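Local coordinates for protein beta-N-acetylhexosaminidase (Mycobacterium smegmatis, PDB 4YYF) that probably hydrolyses terminal non-reducing N-acetyl-D-hexosamine residues from N-acetyl-beta-D-hexosaminides, as a member of glycosyl hydrolase family 3, at residues A[349-352]-A[353-356]; A[308-311]-A[312-315]; A[343-346]-A[347-350]. The protein carries 1 engineered substitution. One frame throughout, in Å; residues are numbered along the deposited sequence.

Interaction 1: residues A[349-352]-A[353-356]. With NA (sodium ion), chain F.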
loop_
_atom_site.group_PDB
_atom_site.type_symbol
_atom_site.label_atom_id
_atom_site.label_comp_id
_atom_site.label_asym_id
_atom_site.label_seq_id
_atom_site.Cartn_x
_atom_site.Cartn_y
_atom_site.Cartn_z
ATOM N N ASP A 349 5.696 0.100 -18.103
ATOM C CA ASP A 349 6.888 -0.737 -18.041
ATOM C C ASP A 349 7.700 -0.515 -16.760
ATOM O O ASP A 349 8.137 -1.475 -16.130
ATOM C CB ASP A 349 7.772 -0.526 -19.274
ATOM C CG ASP A 349 7.174 -1.131 -20.543
ATOM O OD1 ASP A 349 6.172 -1.873 -20.459
ATOM O OD2 ASP A 349 7.719 -0.866 -21.631
ATOM N N ALA A 350 7.901 0.742 -16.374
ATOM C CA ALA A 350 8.672 1.028 -15.157
ATOM C C ALA A 350 8.003 0.412 -13.936
ATOM O O ALA A 350 8.669 -0.154 -13.064
ATOM C CB ALA A 350 8.857 2.529 -14.965
ATOM N N SER A 351 6.683 0.531 -13.872
ATOM C CA SER A 351 5.921 0.040 -12.728
ATOM C C SER A 351 5.832 -1.478 -12.731
ATOM O O SER A 351 5.809 -2.111 -11.674
ATOM C CB SER A 351 4.515 0.651 -12.718
ATOM O OG SER A 351 4.584 2.025 -12.373
ATOM N N LEU A 352 5.758 -2.057 -13.921
ATOM C CA LEU A 352 5.787 -3.506 -14.054
ATOM C C LEU A 352 7.101 -4.061 -13.485
ATOM O O LEU A 352 7.092 -5.009 -12.704
ATOM C CB LEU A 352 5.611 -3.900 -15.525
ATOM C CG LEU A 352 5.794 -5.375 -15.874
ATOM C CD1 LEU A 352 4.787 -6.234 -15.108
ATOM C CD2 LEU A 352 5.655 -5.587 -17.381
ATOM N N GLN A 353 8.224 -3.453 -13.861
ATOM C CA GLN A 353 9.522 -3.831 -13.304
ATOM C C GLN A 353 9.585 -3.705 -11.780
ATOM O O GLN A 353 10.127 -4.582 -11.109
ATOM C CB GLN A 353 10.653 -3.008 -13.936
ATOM C CG GLN A 353 10.792 -3.174 -15.454
ATOM C CD GLN A 353 11.670 -2.103 -16.069
ATOM O OE1 GLN A 353 12.630 -1.643 -15.443
ATOM N NE2 GLN A 353 11.353 -1.698 -17.304
ATOM N N ARG A 354 9.065 -2.611 -11.234
ATOM C CA ARG A 354 9.093 -2.428 -9.781
ATOM C C ARG A 354 8.261 -3.463 -9.058
ATOM O O ARG A 354 8.629 -3.904 -7.975
ATOM C CB ARG A 354 8.617 -1.023 -9.388
ATOM C CG ARG A 354 9.580 0.061 -9.836
ATOM C CD ARG A 354 9.174 1.396 -9.290
ATOM N NE ARG A 354 10.096 2.457 -9.689
ATOM C CZ ARG A 354 9.766 3.464 -10.490
ATOM N NH1 ARG A 354 8.529 3.536 -10.964
ATOM N NH2 ARG A 354 10.668 4.393 -10.804
ATOM N N ASN A 355 7.120 -3.821 -9.636
ATOM C CA ASN A 355 6.272 -4.861 -9.057
ATOM C C ASN A 355 6.949 -6.212 -9.121
ATOM O O ASN A 355 6.827 -7.007 -8.190
ATOM C CB ASN A 355 4.921 -4.950 -9.773
ATOM C CG ASN A 355 3.919 -3.966 -9.235
ATOM O OD1 ASN A 355 3.378 -4.162 -8.145
ATOM N ND2 ASN A 355 3.644 -2.902 -10.002
ATOM N N ALA A 356 7.657 -6.480 -10.221
ATOM C CA ALA A 356 8.367 -7.753 -10.353
ATOM C C ALA A 356 9.552 -7.824 -9.407
ATOM O O ALA A 356 9.891 -8.901 -8.913
ATOM C CB ALA A 356 8.824 -7.995 -11.810
HETATM NA NA NA F . 4.716 3.884 -13.631
HETATM O O HOH W 1 5.280 4.755 -11.587
HETATM O O HOH W 2 2.585 4.559 -13.162
#

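Interaction 2: residues A[308-311]-A[312-315]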
loop_
_atom_site.group_PDB
_atom_site.type_symbol
_atom_site.label_atom_id
_atom_site.label_comp_id
_atom_site.label_asym_id
_atom_site.label_seq_id
_atom_site.Cartn_x
_atom_site.Cartn_y
_atom_site.Cartn_z
ATOM N N VAL A 308 -8.106 4.667 -11.067
ATOM C CA VAL A 308 -6.928 3.832 -11.335
ATOM C C VAL A 308 -6.079 4.450 -12.435
ATOM O O VAL A 308 -4.855 4.566 -12.305
ATOM C CB VAL A 308 -7.341 2.400 -11.704
ATOM C CG1 VAL A 308 -6.148 1.614 -12.263
ATOM C CG2 VAL A 308 -7.926 1.710 -10.477
ATOM N N LEU A 309 -6.730 4.872 -13.512
ATOM C CA LEU A 309 -6.031 5.565 -14.593
ATOM C C LEU A 309 -5.274 6.802 -14.089
ATOM O O LEU A 309 -4.089 6.983 -14.389
ATOM C CB LEU A 309 -7.020 5.970 -15.691
ATOM C CG LEU A 309 -6.410 6.792 -16.833
ATOM C CD1 LEU A 309 -5.154 6.113 -17.361
ATOM C CD2 LEU A 309 -7.406 7.035 -17.976
ATOM N N ARG A 310 -5.958 7.657 -13.336
ATOM C CA ARG A 310 -5.325 8.856 -12.800
ATOM C C ARG A 310 -4.136 8.533 -11.892
ATOM O O ARG A 310 -3.113 9.219 -11.934
ATOM C CB ARG A 310 -6.352 9.720 -12.062
ATOM C CG ARG A 310 -7.272 10.500 -13.000
ATOM C CD ARG A 310 -8.512 10.998 -12.288
ATOM N NE ARG A 310 -9.355 11.783 -13.194
ATOM C CZ ARG A 310 -9.159 13.071 -13.465
ATOM N NH1 ARG A 310 -8.158 13.721 -12.886
ATOM N NH2 ARG A 310 -9.962 13.709 -14.310
ATOM N N ALA A 311 -4.264 7.487 -11.081
ATOM C CA ALA A 311 -3.170 7.095 -10.199
ATOM C C ALA A 311 -1.941 6.664 -10.994
ATOM O O ALA A 311 -0.837 7.120 -10.720
ATOM C CB ALA A 311 -3.604 5.990 -9.233
ATOM N N LEU A 312 -2.133 5.789 -11.976
ATOM C CA LEU A 312 -1.017 5.293 -12.783
ATOM C C LEU A 312 -0.425 6.397 -13.643
ATOM O O LEU A 312 0.787 6.396 -13.899
ATOM C CB LEU A 312 -1.447 4.100 -13.657
ATOM C CG LEU A 312 -1.998 2.914 -12.872
ATOM C CD1 LEU A 312 -2.446 1.787 -13.824
ATOM C CD2 LEU A 312 -0.972 2.410 -11.850
ATOM N N GLN A 313 -1.264 7.336 -14.086
ATOM C CA GLN A 313 -0.773 8.518 -14.808
ATOM C C GLN A 313 0.093 9.372 -13.895
ATOM O O GLN A 313 1.114 9.920 -14.320
ATOM C CB GLN A 313 -1.927 9.410 -15.285
ATOM C CG GLN A 313 -2.706 8.933 -16.482
ATOM C CD GLN A 313 -3.881 9.856 -16.778
ATOM O OE1 GLN A 313 -4.539 10.357 -15.860
ATOM N NE2 GLN A 313 -4.136 10.103 -18.059
ATOM N N ALA A 314 -0.332 9.506 -12.645
ATOM C CA ALA A 314 0.349 10.397 -11.711
ATOM C C ALA A 314 1.694 9.815 -11.274
ATOM O O ALA A 314 2.632 10.548 -10.991
ATOM C CB ALA A 314 -0.534 10.691 -10.512
ATOM N N GLY A 315 1.789 8.497 -11.205
ATOM C CA GLY A 315 3.066 7.889 -10.886
ATOM C C GLY A 315 3.033 6.725 -9.924
ATOM O O GLY A 315 4.089 6.205 -9.557
#

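Interaction 3: residues A[343-346]-A[347-350]. With NA (sodium ion), chain F.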
loop_
_atom_site.group_PDB
_atom_site.type_symbol
_atom_site.label_atom_id
_atom_site.label_comp_id
_atom_site.label_asym_id
_atom_site.label_seq_id
_atom_site.Cartn_x
_atom_site.Cartn_y
_atom_site.Cartn_z
ATOM N N LEU A 343 -2.009 7.314 -21.047
ATOM C CA LEU A 343 -1.106 6.541 -20.202
ATOM C C LEU A 343 0.088 6.140 -21.051
ATOM O O LEU A 343 -0.074 5.494 -22.078
ATOM C CB LEU A 343 -1.811 5.291 -19.667
ATOM C CG LEU A 343 -0.971 4.376 -18.766
ATOM C CD1 LEU A 343 -0.474 5.162 -17.571
ATOM C CD2 LEU A 343 -1.768 3.162 -18.308
ATOM N N ASN A 344 1.286 6.536 -20.640
ATOM C CA ASN A 344 2.466 6.260 -21.442
ATOM C C ASN A 344 2.947 4.825 -21.246
ATOM O O ASN A 344 2.920 4.312 -20.129
ATOM C CB ASN A 344 3.587 7.227 -21.070
ATOM C CG ASN A 344 4.756 7.158 -22.029
ATOM O OD1 ASN A 344 5.687 6.369 -21.839
ATOM N ND2 ASN A 344 4.716 7.987 -23.074
ATOM N N GLN A 345 3.415 4.189 -22.319
ATOM C CA GLN A 345 3.961 2.832 -22.215
ATOM C C GLN A 345 5.093 2.743 -21.180
ATOM O O GLN A 345 5.240 1.738 -20.484
ATOM C CB GLN A 345 4.448 2.349 -23.587
ATOM C CG GLN A 345 4.861 0.875 -23.616
ATOM C CD GLN A 345 3.754 -0.063 -23.146
ATOM O OE1 GLN A 345 2.607 0.035 -23.592
ATOM N NE2 GLN A 345 4.093 -0.974 -22.231
ATOM N N GLY A 346 5.884 3.808 -21.073
ATOM C CA GLY A 346 7.001 3.840 -20.147
ATOM C C GLY A 346 6.546 3.789 -18.704
ATOM O O GLY A 346 7.223 3.224 -17.838
ATOM N N ALA A 347 5.390 4.380 -18.430
ATOM C CA ALA A 347 4.874 4.386 -17.064
ATOM C C ALA A 347 4.495 2.972 -16.667
ATOM O O ALA A 347 4.694 2.549 -15.524
ATOM C CB ALA A 347 3.681 5.302 -16.949
ATOM N N VAL A 348 3.926 2.246 -17.622
ATOM C CA VAL A 348 3.503 0.875 -17.388
ATOM C C VAL A 348 4.717 -0.036 -17.213
ATOM O O VAL A 348 4.766 -0.833 -16.272
ATOM C CB VAL A 348 2.610 0.372 -18.537
ATOM C CG1 VAL A 348 2.350 -1.129 -18.406
ATOM C CG2 VAL A 348 1.307 1.124 -18.536
ATOM N N ASP A 349 5.696 0.100 -18.103
ATOM C CA ASP A 349 6.888 -0.737 -18.041
ATOM C C ASP A 349 7.700 -0.515 -16.760
ATOM O O ASP A 349 8.137 -1.475 -16.130
ATOM C CB ASP A 349 7.772 -0.526 -19.274
ATOM C CG ASP A 349 7.174 -1.131 -20.543
ATOM O OD1 ASP A 349 6.172 -1.873 -20.459
ATOM O OD2 ASP A 349 7.719 -0.866 -21.631
ATOM N N ALA A 350 7.901 0.742 -16.374
ATOM C CA ALA A 350 8.672 1.028 -15.157
ATOM C C ALA A 350 8.003 0.412 -13.936
ATOM O O ALA A 350 8.669 -0.154 -13.064
ATOM C CB ALA A 350 8.857 2.529 -14.965
HETATM NA NA NA F . 4.716 3.884 -13.631
HETATM O O HOH W 1 5.280 4.755 -11.587
HETATM O O HOH W 2 2.585 4.559 -13.162
#

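Interaction 1: residues A[349-352]-A[353-356]
N355 folds back along its helix onto S351, one turn earlier. Its CB lies 3.5 Å from S351 O. CG stands anti to the carbonyl carbon (chi1 -85°), which turns the amide back toward that same oxygen. ND2 of N355 then donates to S351 O at 2.8 Å, in a bent bond of 142°. It comes from above the carbonyl plane, not along a lone pair. The backbone N of N355 reaches S351 O from the opposite face, at 3.0 Å. Two donors of one residue thus grip this oxygen. ND2 also bonds to D317 O, and OD1 bonds to N318 ND2, so both ends of the buried amide are satisfied and its rotation is fixed.

R354 runs extended from CG to NE. Its NH1 passes A350 CB at 4.1 Å and forms a salt bridge with D317, while NE donates to G284 O. D317 OD1 is also hydrogen-bonded to S351 OG. That oxygen binds the sodium ion at 2.2 Å, so D317 is a second-shell residue that probably helps to position the S351 hydroxyl. The arrangement is a helical i to i+4 side-chain-to-backbone bond beside a sodium site, completed by A347 O and two waters.

Interaction 2: residues A[308-311]-A[312-315]
V308 and L312 run alongside each other in the same direction on helix 304-314. They form an i to i+4 apolar pair on a helix of the family 3 N-terminal domain, which belongs to the TIM-barrel clan. V308 CG1 meets L312 CD1 at 4.0 Å. V308 faces strand 319-321, while L312 packs on L334 of the neighbouring helix 327-340.

Q313 slants across L309. Its CG is 3.8 Å from L309 CD1, and the amide carbon CD is 4.0 Å from L309 CG. Q313 CG sits beside its own backbone N (chi1 -76°), and the extended chain carries the amide back over the preceding turn. Q313 NE2 is hydrogen-bonded to E342 O, which ties the helix to the loop after helix 327-340. The other amide atom, OE1, comes to 3.5 Å from R310 CA and 4.0 Å from R310 CG. The guanidinium of R310 is turned 81° from the Q313 amide, and its NE makes a salt bridge with D306.

At the C-terminal end, G315 is the first residue to leave helical angles, with phi 138°. Its N still donates to A311 O at 3.0 Å.

Interaction 3: residues A[343-346]-A[347-350]
The chain turns from an extended L343 and N344 into helix 345-357. N344 O serves the first turn, accepting from A347 N and, weakly, from V348 N. The regular bonds follow: D349 N donates to Q345 O at 2.9 Å, and A350 N to G346 O.

N344 is the N-cap. Its CG is anti to the backbone N (chi1 -170°), which brings OD1 over the start of the helix. There OD1 accepts from G346 N at 2.7 Å, a capping bond that satisfies one of the N-H groups at the helix start.

Q345 bends at chi2 and turns its amide toward D349. NE2 donates to D349 OD1 at 2.9 Å. The carboxylate oxygen lies almost in the amide plane of Q345, but the donor comes from above the carboxylate plane. The two planes are 55° apart. D349 OD1 also has a long, weak ion pair with K44 NZ.

The apolar side is closed by L343. Its CD2 meets V348 CG2 at 3.7 Å, with the two side chains crossing at about a right angle. Its CD1 lies 4.2 Å from A347 CB. L343 and V348 both rest on L338 of helix 327-340, and V348 also packs on L45 of helix 41-46.

A347 turns its carbonyl oxygen to the sodium ion at 2.3 Å, joining S351 OG there. The arrangement is a side-chain N-cap with a hydrophobic staple, L343 to V348, leading into the first turn of a helix that binds sodium.

How the interactions relate
Interactions 1 and 3 belong to the same helix, 345-357, and share D349 and A350. Interaction 3 holds its capped start, the more exposed of the two, and interaction 1 the rest, almost to its C-terminal end. Each supplies one protein ligand to the same sodium ion, a backbone carbonyl in 3 and a hydroxyl in 1, and both waters are common to them. Interaction 2, on helix 304-314, is more buried and mainly apolar. It meets interaction 3 through L343, whose CD1 and CB pack on L312 O and L309 CD1. It stays clear of interaction 1, the nearest atoms about 5 Å apart. Polar side chains dominate 1, while 3 combines polar capping with apolar packing.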